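Local coordinates for protein short chain dehydrogenase (Rhodopseudomonas palustris, PDB 3H7A) that is probably an NAD(P)-dependent oxidoreductase of the short-chain dehydrogenase family, built on a Rossmann fold and of unknown substrate, at residues T9-I13 and F74-D79; K26-F32 and Y223-Y227; E112-W116 and A158-L162. All coordinates share one frame; numbering follows the deposited sequence. Where two conformers were deposited one is given.

Interaction 1. Residues T9-I13 and F74-D79; sequences TVAVI and FLNAAD
The phenyl ring of Phe-74 is the one flat side chain to meet strand 9-13, and it does so neither face-on nor edge-on: Ala-11 CB, Ile-13 CG1 and Val-12 O all approach it obliquely. Its CE2 takes most of this contact, 3.8 Å from Ala-11 CB and 3.7 Å from Ile-13 CG1. With CG anti to the backbone N (chi1 -180°), the ring reaches from the helix to the strand, where it and the Ile-13 side chain lie alongside one another, running opposite ways. Phe-35 of strand 33-38 also packs against Phe-74.

Leu-75 makes the second apolar contact. Its CD2 lies 3.7 Å from Ala-11 CB and 4.1 Å from Ile-13 CD1, the two branched chains crossing at about a right angle. The small methyl of Ala-11 is thus shared by Phe-74 and Leu-75, consistent with an axis separation of 8.6 Å.

At the other end Thr-9 OG1 comes within 3.1 Å of Ala-78 O, but its hydrogen bond goes to Ala-82 O, in the connection from helix 68-81 to strand 84-89.

This is the helix-on-sheet packing of a Rossmann fold: the segments run nearly antiparallel, at 160°, because helix 68-81 returns the chain to strand 84-89, which lies beside and parallel to 9-13. Leu-75 is also covered by Ser-125 and Leu-128 of helix 104-132. The contact therefore rests on van der Waals fit in a buried layer, while its one polar side chain, that of Thr-9, is satisfied by backbone beyond the two segments.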
loop_
_atom_site.group_PDB
_atom_site.type_symbol
_atom_site.label_atom_id
_atom_site.label_comp_id
_atom_site.label_asym_id
_atom_site.label_seq_id
_atom_site.Cartn_x
_atom_site.Cartn_y
_atom_site.Cartn_z
ATOM N N THR B 9 -31.051 17.243 -1.055
ATOM C CA THR B 9 -31.228 15.806 -1.287
ATOM C C THR B 9 -29.940 15.007 -1.093
ATOM O O THR B 9 -28.841 15.543 -1.240
ATOM C CB THR B 9 -31.798 15.489 -2.681
ATOM O OG1 THR B 9 -31.051 16.196 -3.677
ATOM C CG2 THR B 9 -33.257 15.893 -2.763
ATOM N N VAL B 10 -30.115 13.736 -0.734
ATOM C CA VAL B 10 -29.071 12.715 -0.740
ATOM C C VAL B 10 -29.473 11.589 -1.699
ATOM O O VAL B 10 -30.551 11.014 -1.562
ATOM C CB VAL B 10 -28.849 12.105 0.681
ATOM C CG1 VAL B 10 -27.880 10.925 0.632
ATOM C CG2 VAL B 10 -28.330 13.144 1.622
ATOM N N ALA B 11 -28.619 11.275 -2.673
ATOM C CA ALA B 11 -28.896 10.153 -3.560
ATOM C C ALA B 11 -28.251 8.896 -2.993
ATOM O O ALA B 11 -27.046 8.862 -2.786
ATOM C CB ALA B 11 -28.384 10.436 -4.946
ATOM N N VAL B 12 -29.055 7.879 -2.700
ATOM C CA VAL B 12 -28.513 6.592 -2.277
ATOM C C VAL B 12 -28.691 5.637 -3.456
ATOM O O VAL B 12 -29.803 5.160 -3.730
ATOM C CB VAL B 12 -29.180 6.050 -0.982
ATOM C CG1 VAL B 12 -28.662 4.657 -0.642
ATOM C CG2 VAL B 12 -28.929 6.983 0.181
ATOM N N ILE B 13 -27.610 5.426 -4.202
ATOM C CA ILE B 13 -27.643 4.527 -5.347
ATOM C C ILE B 13 -27.296 3.133 -4.839
ATOM O O ILE B 13 -26.142 2.836 -4.550
ATOM C CB ILE B 13 -26.733 5.015 -6.511
ATOM C CG1 ILE B 13 -27.301 6.313 -7.098
ATOM C CG2 ILE B 13 -26.643 3.957 -7.607
ATOM C CD1 ILE B 13 -26.283 7.217 -7.752
ATOM N N PHE B 74 -31.959 9.868 -12.627
ATOM C CA PHE B 74 -32.103 9.756 -11.166
ATOM C C PHE B 74 -31.455 10.942 -10.405
ATOM O O PHE B 74 -32.052 11.513 -9.481
ATOM C CB PHE B 74 -31.519 8.402 -10.722
ATOM C CG PHE B 74 -31.598 8.126 -9.237
ATOM C CD1 PHE B 74 -32.738 7.539 -8.680
ATOM C CD2 PHE B 74 -30.506 8.388 -8.403
ATOM C CE1 PHE B 74 -32.794 7.255 -7.322
ATOM C CE2 PHE B 74 -30.561 8.114 -7.042
ATOM C CZ PHE B 74 -31.703 7.541 -6.500
ATOM N N LEU B 75 -30.243 11.316 -10.816
ATOM C CA LEU B 75 -29.498 12.386 -10.163
ATOM C C LEU B 75 -30.031 13.764 -10.510
ATOM O O LEU B 75 -30.139 14.622 -9.630
ATOM C CB LEU B 75 -28.003 12.279 -10.488
ATOM C CG LEU B 75 -27.311 11.038 -9.906
ATOM C CD1 LEU B 75 -25.903 10.879 -10.432
ATOM C CD2 LEU B 75 -27.317 11.087 -8.399
ATOM N N ASN B 76 -30.354 13.974 -11.788
ATOM C CA ASN B 76 -31.024 15.192 -12.232
ATOM C C ASN B 76 -32.351 15.408 -11.498
ATOM O O ASN B 76 -32.647 16.527 -11.074
ATOM C CB ASN B 76 -31.280 15.150 -13.736
ATOM C CG ASN B 76 -30.050 15.465 -14.553
ATOM O OD1 ASN B 76 -29.057 15.984 -14.040
ATOM N ND2 ASN B 76 -30.108 15.154 -15.847
ATOM N N ALA B 77 -33.133 14.337 -11.345
ATOM C CA ALA B 77 -34.383 14.360 -10.572
ATOM C C ALA B 77 -34.157 14.753 -9.120
ATOM O O ALA B 77 -34.908 15.575 -8.580
ATOM C CB ALA B 77 -35.093 13.016 -10.657
ATOM N N ALA B 78 -33.117 14.185 -8.499
ATOM C CA ALA B 78 -32.786 14.492 -7.106
ATOM C C ALA B 78 -32.397 15.945 -6.960
ATOM O O ALA B 78 -32.929 16.633 -6.096
ATOM C CB ALA B 78 -31.687 13.572 -6.554
ATOM N N ASP B 79 -31.518 16.430 -7.835
ATOM C CA ASP B 79 -31.099 17.824 -7.782
ATOM C C ASP B 79 -32.238 18.821 -8.074
ATOM O O ASP B 79 -32.247 19.934 -7.537
ATOM C CB ASP B 79 -29.924 18.081 -8.733
ATOM C CG ASP B 79 -29.260 19.412 -8.465
ATOM O OD1 ASP B 79 -28.722 19.606 -7.355
ATOM O OD2 ASP B 79 -29.278 20.275 -9.358
#

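Interaction 2. Residues K26-F32 and Y223-Y227; sequences KFAAEGF and YWQLY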
loop_
_atom_site.group_PDB
_atom_site.type_symbol
_atom_site.label_atom_id
_atom_site.label_comp_id
_atom_site.label_asym_id
_atom_site.label_seq_id
_atom_site.Cartn_x
_atom_site.Cartn_y
_atom_site.Cartn_z
ATOM N N LYS B 26 -30.555 6.876 7.959
ATOM C CA LYS B 26 -29.680 7.829 8.663
ATOM C C LYS B 26 -29.734 9.240 8.088
ATOM O O LYS B 26 -29.904 10.206 8.832
ATOM C CB LYS B 26 -28.220 7.322 8.711
ATOM C CG LYS B 26 -27.210 8.246 9.423
ATOM C CD LYS B 26 -27.647 8.638 10.845
ATOM C CE LYS B 26 -26.452 8.866 11.747
ATOM N NZ LYS B 26 -26.722 9.875 12.803
ATOM N N PHE B 27 -29.587 9.363 6.773
ATOM C CA PHE B 27 -29.602 10.679 6.162
ATOM C C PHE B 27 -30.981 11.327 6.187
ATOM O O PHE B 27 -31.074 12.551 6.294
ATOM C CB PHE B 27 -28.972 10.649 4.773
ATOM C CG PHE B 27 -27.471 10.590 4.821
ATOM C CD1 PHE B 27 -26.712 11.763 4.772
ATOM C CD2 PHE B 27 -26.815 9.370 4.978
ATOM C CE1 PHE B 27 -25.321 11.719 4.846
ATOM C CE2 PHE B 27 -25.430 9.311 5.055
ATOM C CZ PHE B 27 -24.675 10.486 4.984
ATOM N N ALA B 28 -32.037 10.507 6.139
ATOM C CA ALA B 28 -33.398 11.012 6.297
ATOM C C ALA B 28 -33.648 11.457 7.733
ATOM O O ALA B 28 -34.340 12.446 7.949
ATOM C CB ALA B 28 -34.422 9.983 5.867
ATOM N N ALA B 29 -33.059 10.745 8.697
ATOM C CA ALA B 29 -33.168 11.081 10.128
ATOM C C ALA B 29 -32.462 12.389 10.448
ATOM O O ALA B 29 -32.812 13.072 11.402
ATOM C CB ALA B 29 -32.612 9.966 10.995
ATOM N N GLU B 30 -31.476 12.732 9.627
ATOM C CA GLU B 30 -30.727 13.960 9.780
ATOM C C GLU B 30 -31.286 15.090 8.931
ATOM O O GLU B 30 -30.659 16.137 8.802
ATOM C CB GLU B 30 -29.251 13.733 9.436
ATOM C CG GLU B 30 -28.545 12.692 10.322
ATOM C CD GLU B 30 -28.419 13.108 11.789
ATOM O OE1 GLU B 30 -28.478 14.322 12.100
ATOM O OE2 GLU B 30 -28.241 12.211 12.637
ATOM N N GLY B 31 -32.455 14.876 8.338
ATOM C CA GLY B 31 -33.187 15.968 7.706
ATOM C C GLY B 31 -33.037 16.133 6.210
ATOM O O GLY B 31 -33.506 17.120 5.655
ATOM N N PHE B 32 -32.395 15.183 5.536
ATOM C CA PHE B 32 -32.285 15.269 4.081
ATOM C C PHE B 32 -33.477 14.573 3.428
ATOM O O PHE B 32 -34.063 13.671 4.026
ATOM C CB PHE B 32 -31.017 14.586 3.592
ATOM C CG PHE B 32 -29.746 15.319 3.911
ATOM C CD1 PHE B 32 -29.264 16.311 3.055
ATOM C CD2 PHE B 32 -28.997 14.978 5.029
ATOM C CE1 PHE B 32 -28.065 16.973 3.327
ATOM C CE2 PHE B 32 -27.790 15.639 5.322
ATOM C CZ PHE B 32 -27.323 16.630 4.462
ATOM N N TYR B 223 -20.582 6.548 7.359
ATOM C CA TYR B 223 -20.860 7.510 6.306
ATOM C C TYR B 223 -21.268 8.857 6.881
ATOM O O TYR B 223 -20.873 9.908 6.351
ATOM C CB TYR B 223 -21.929 6.984 5.366
ATOM C CG TYR B 223 -21.368 6.169 4.242
ATOM C CD1 TYR B 223 -20.297 6.646 3.493
ATOM C CD2 TYR B 223 -21.903 4.923 3.919
ATOM C CE1 TYR B 223 -19.764 5.911 2.458
ATOM C CE2 TYR B 223 -21.388 4.179 2.865
ATOM C CZ TYR B 223 -20.311 4.697 2.139
ATOM O OH TYR B 223 -19.758 4.010 1.095
ATOM N N TRP B 224 -22.041 8.826 7.972
ATOM C CA TRP B 224 -22.394 10.062 8.678
ATOM C C TRP B 224 -21.154 10.741 9.273
ATOM O O TRP B 224 -21.004 11.960 9.178
ATOM C CB TRP B 224 -23.485 9.846 9.747
ATOM C CG TRP B 224 -23.931 11.177 10.350
ATOM C CD1 TRP B 224 -23.714 11.616 11.624
ATOM C CD2 TRP B 224 -24.615 12.247 9.671
ATOM N NE1 TRP B 224 -24.233 12.887 11.788
ATOM C CE2 TRP B 224 -24.791 13.293 10.604
ATOM C CE3 TRP B 224 -25.111 12.414 8.368
ATOM C CZ2 TRP B 224 -25.428 14.493 10.273
ATOM C CZ3 TRP B 224 -25.757 13.599 8.044
ATOM C CH2 TRP B 224 -25.895 14.633 8.990
ATOM N N GLN B 225 -20.251 9.944 9.845
ATOM C CA GLN B 225 -18.967 10.455 10.303
ATOM C C GLN B 225 -18.194 11.170 9.177
ATOM O O GLN B 225 -17.695 12.280 9.369
ATOM C CB GLN B 225 -18.128 9.331 10.908
ATOM C CG GLN B 225 -16.872 9.829 11.614
ATOM C CD GLN B 225 -15.732 8.827 11.596
ATOM O OE1 GLN B 225 -14.563 9.211 11.505
ATOM N NE2 GLN B 225 -16.064 7.542 11.692
ATOM N N LEU B 226 -18.111 10.544 8.003
ATOM C CA LEU B 226 -17.450 11.174 6.856
ATOM C C LEU B 226 -18.175 12.449 6.442
ATOM O O LEU B 226 -17.531 13.465 6.129
ATOM C CB LEU B 226 -17.343 10.204 5.675
ATOM C CG LEU B 226 -16.260 9.122 5.736
ATOM C CD1 LEU B 226 -16.462 8.075 4.658
ATOM C CD2 LEU B 226 -14.865 9.745 5.648
ATOM N N TYR B 227 -19.510 12.405 6.459
ATOM C CA TYR B 227 -20.304 13.584 6.146
ATOM C C TYR B 227 -19.924 14.738 7.073
ATOM O O TYR B 227 -19.739 15.857 6.616
ATOM C CB TYR B 227 -21.825 13.325 6.202
ATOM C CG TYR B 227 -22.596 14.617 5.970
ATOM C CD1 TYR B 227 -22.755 15.125 4.692
ATOM C CD2 TYR B 227 -23.082 15.364 7.037
ATOM C CE1 TYR B 227 -23.404 16.322 4.476
ATOM C CE2 TYR B 227 -23.747 16.553 6.826
ATOM C CZ TYR B 227 -23.900 17.023 5.548
ATOM O OH TYR B 227 -24.542 18.210 5.330
#
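Trp-224 packs its indole against Lys-26, Phe-27, Glu-30 and Phe-32 near the end of helix 18-29, the first helix of the Rossmann fold, which closes in a Schellman motif with Gly-31 at C'. Over one indole face lie Lys-26 and Glu-30. The Lys-26 side chain crosses that of Trp-224 at about a right angle, and its NZ makes a cation-pi contact with the five-membered ring, 4.0 Å from the centroid. Bent at chi2, Glu-30 sets CG 3.5 Å from the centroid of the Trp-224 six-membered ring as a CH-pi donor and lays its carboxylate nearly flat over the same face. The opposite face is taken by Tyr-227 CD2 of its own helix.

A chi1 of -174° swings the Trp-224 indole off its helix toward 18-29 and points its edge at the face of Phe-27, in an offset edge-to-face pair with planes at 73°. Phe-32 in turn offers its edge to the face of Tyr-227, centroids 5.5 Å apart and planes at 87°. A leucine in place of Trp-224 would probably leave Lys-26 without its aromatic partner and open a gap beside the face of Phe-27. Tyr-223, further inward, sends its hydroxyl to Thr-140. On the outer side, Lys-26 NZ meets the anti side of Glu-30 OE2 at 2.8 Å, somewhat out of the carboxylate plane.

Interaction 3. Residues E112-W116 and A158-L162; sequences EMACW and AKFGL
Ala-114 and Cys-115 press against Ala-158, Gly-161 and Leu-162 where two helices run side by side, their segment axes 7.9 Å apart and inclined at 26°. The first shell is made of small groups. Ala-114 CB meets Ala-158 CB at 3.9 Å, and Cys-115 CB rests 3.4 Å from Ala-158 O. The thiol lies along the backbone of the facing helix: chi1 of -179° turns SG away from its own N and brings it to 3.6 Å from Gly-161 C. A side chain at Gly-161 would point into this sulfur, its CB only 2.9 Å from Cys-115 SG, so the bare backbone is what permits the close approach. Leu-162 wraps its CB and both methyls around the carbonyl of Ala-114, with CB 3.7 Å from Ala-114 O.

That carbonyl also has a polar partner. A water is hydrogen-bonded to Ala-114 O at 2.8 Å and, at the same distance, to Lys-159 NZ. The lysine leaves its helix on the far side and curls back through three successive bends to reach the water, while Thr-140 O gives its ammonium a second partner. The helix widens to a pi-type turn at 112-116, where Ala-114 O faces the water. By sequence Lys-159 matches the lysine of the YxxxK motif of classical short-chain dehydrogenases, although the tyrosine position of that motif holds phenylalanine here. In those enzymes a water likewise links a backbone carbonyl of the helix equivalent to 104-132 to the lysine.

Further out, Ser-157 of the third subunit packs on Cys-115 and is hydrogen-bonded to Gly-161 O, consistent with the intersubunit four-helix bundle of the family. Within the chain, helix 104-132 precedes strand 135-142 and helix 153-173 follows it, both on the same side of the parallel sheet.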
loop_
_atom_site.group_PDB
_atom_site.type_symbol
_atom_site.label_atom_id
_atom_site.label_comp_id
_atom_site.label_asym_id
_atom_site.label_seq_id
_atom_site.Cartn_x
_atom_site.Cartn_y
_atom_site.Cartn_z
ATOM N N GLU B 112 -19.920 -3.327 -15.268
ATOM C CA GLU B 112 -21.029 -2.397 -15.532
ATOM C C GLU B 112 -21.721 -1.962 -14.245
ATOM O O GLU B 112 -22.031 -0.788 -14.072
ATOM C CB GLU B 112 -22.068 -3.000 -16.480
ATOM C CG GLU B 112 -21.570 -3.257 -17.904
ATOM C CD GLU B 112 -22.632 -3.899 -18.803
ATOM O OE1 GLU B 112 -23.655 -4.425 -18.294
ATOM O OE2 GLU B 112 -22.433 -3.868 -20.030
ATOM N N MET B 113 -21.918 -2.924 -13.351
ATOM C CA MET B 113 -22.652 -2.712 -12.104
ATOM C C MET B 113 -21.795 -2.010 -11.036
ATOM O O MET B 113 -22.237 -1.037 -10.427
ATOM C CB MET B 113 -23.184 -4.069 -11.600
ATOM C CG MET B 113 -24.174 -4.040 -10.432
ATOM S SD MET B 113 -25.954 -3.956 -10.808
ATOM C CE MET B 113 -26.183 -2.212 -11.084
ATOM N N ALA B 114 -20.574 -2.504 -10.822
ATOM C CA ALA B 114 -19.730 -2.076 -9.694
ATOM C C ALA B 114 -18.700 -0.982 -9.976
ATOM O O ALA B 114 -18.104 -0.442 -9.049
ATOM C CB ALA B 114 -19.026 -3.293 -9.094
ATOM N N CYS B 115 -18.459 -0.687 -11.246
ATOM C CA CYS B 115 -17.421 0.253 -11.605
ATOM C C CYS B 115 -17.919 1.363 -12.543
ATOM O O CYS B 115 -17.801 2.549 -12.228
ATOM C CB CYS B 115 -16.245 -0.478 -12.241
ATOM S SG CYS B 115 -14.938 0.705 -12.671
ATOM N N TRP B 116 -18.472 0.949 -13.684
ATOM C CA TRP B 116 -19.065 1.832 -14.683
ATOM C C TRP B 116 -20.163 2.658 -14.046
ATOM O O TRP B 116 -20.175 3.873 -14.155
ATOM C CB TRP B 116 -19.621 0.993 -15.842
ATOM C CG TRP B 116 -20.610 1.706 -16.740
ATOM C CD1 TRP B 116 -21.962 1.495 -16.810
ATOM C CD2 TRP B 116 -20.315 2.737 -17.694
ATOM N NE1 TRP B 116 -22.524 2.337 -17.744
ATOM C CE2 TRP B 116 -21.536 3.106 -18.300
ATOM C CE3 TRP B 116 -19.139 3.383 -18.092
ATOM C CZ2 TRP B 116 -21.611 4.093 -19.280
ATOM C CZ3 TRP B 116 -19.213 4.358 -19.068
ATOM C CH2 TRP B 116 -20.445 4.707 -19.651
ATOM N N ALA B 158 -13.378 -4.795 -10.936
ATOM C CA ALA B 158 -14.362 -3.726 -10.844
ATOM C C ALA B 158 -14.198 -2.891 -9.570
ATOM O O ALA B 158 -14.366 -1.676 -9.621
ATOM C CB ALA B 158 -15.767 -4.298 -10.929
ATOM N N LYS B 159 -13.898 -3.522 -8.428
ATOM C CA LYS B 159 -13.684 -2.759 -7.173
ATOM C C LYS B 159 -12.412 -1.879 -7.177
ATOM O O LYS B 159 -12.456 -0.725 -6.740
ATOM C CB LYS B 159 -13.746 -3.650 -5.917
ATOM C CG LYS B 159 -15.050 -4.422 -5.741
ATOM C CD LYS B 159 -16.304 -3.536 -5.629
ATOM C CE LYS B 159 -16.262 -2.619 -4.454
ATOM N NZ LYS B 159 -17.598 -1.980 -4.261
ATOM N N PHE B 160 -11.314 -2.419 -7.702
ATOM C CA PHE B 160 -10.075 -1.663 -7.923
ATOM C C PHE B 160 -10.392 -0.502 -8.854
ATOM O O PHE B 160 -10.000 0.635 -8.596
ATOM C CB PHE B 160 -9.031 -2.536 -8.604
ATOM C CG PHE B 160 -8.113 -3.274 -7.668
ATOM C CD1 PHE B 160 -8.609 -4.163 -6.713
ATOM C CD2 PHE B 160 -6.733 -3.181 -7.838
ATOM C CE1 PHE B 160 -7.728 -4.883 -5.910
ATOM C CE2 PHE B 160 -5.873 -3.880 -7.041
ATOM C CZ PHE B 160 -6.371 -4.757 -6.091
ATOM N N GLY B 161 -11.126 -0.803 -9.924
ATOM C CA GLY B 161 -11.533 0.203 -10.913
ATOM C C GLY B 161 -12.321 1.331 -10.271
ATOM O O GLY B 161 -12.064 2.504 -10.548
ATOM N N LEU B 162 -13.271 0.982 -9.397
ATOM C CA LEU B 162 -14.030 2.006 -8.650
ATOM C C LEU B 162 -13.121 2.873 -7.734
ATOM O O LEU B 162 -13.287 4.106 -7.627
ATOM C CB LEU B 162 -15.161 1.346 -7.821
ATOM C CG LEU B 162 -16.116 2.353 -7.157
ATOM C CD1 LEU B 162 -16.918 3.073 -8.217
ATOM C CD2 LEU B 162 -17.042 1.669 -6.143
HETATM O O HOH W 1 -19.031 -1.054 -6.527
#

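Overall arrangement
Interactions 1 and 3 are buried, whereas interaction 2 is only partly so, with Lys-26 and Glu-30 on its outer side. Interaction 1 seats a helix on an inner strand, 9-13, through aliphatic and phenyl contacts; interaction 2 joins two helices on the other side of the sheet by aromatic edges and a cation-pi contact, with a salt bridge inside 26-32 alongside; interaction 3 brings two helices together through small residues and a bridging water, beside another subunit. The first two meet through strand 9-13: Val-10 CG2 lies 3.5 Å from Phe-32 CG. Interaction 3 stands apart, its centre about 20 Å from that of interaction 1, though helix 104-132 also covers Leu-75.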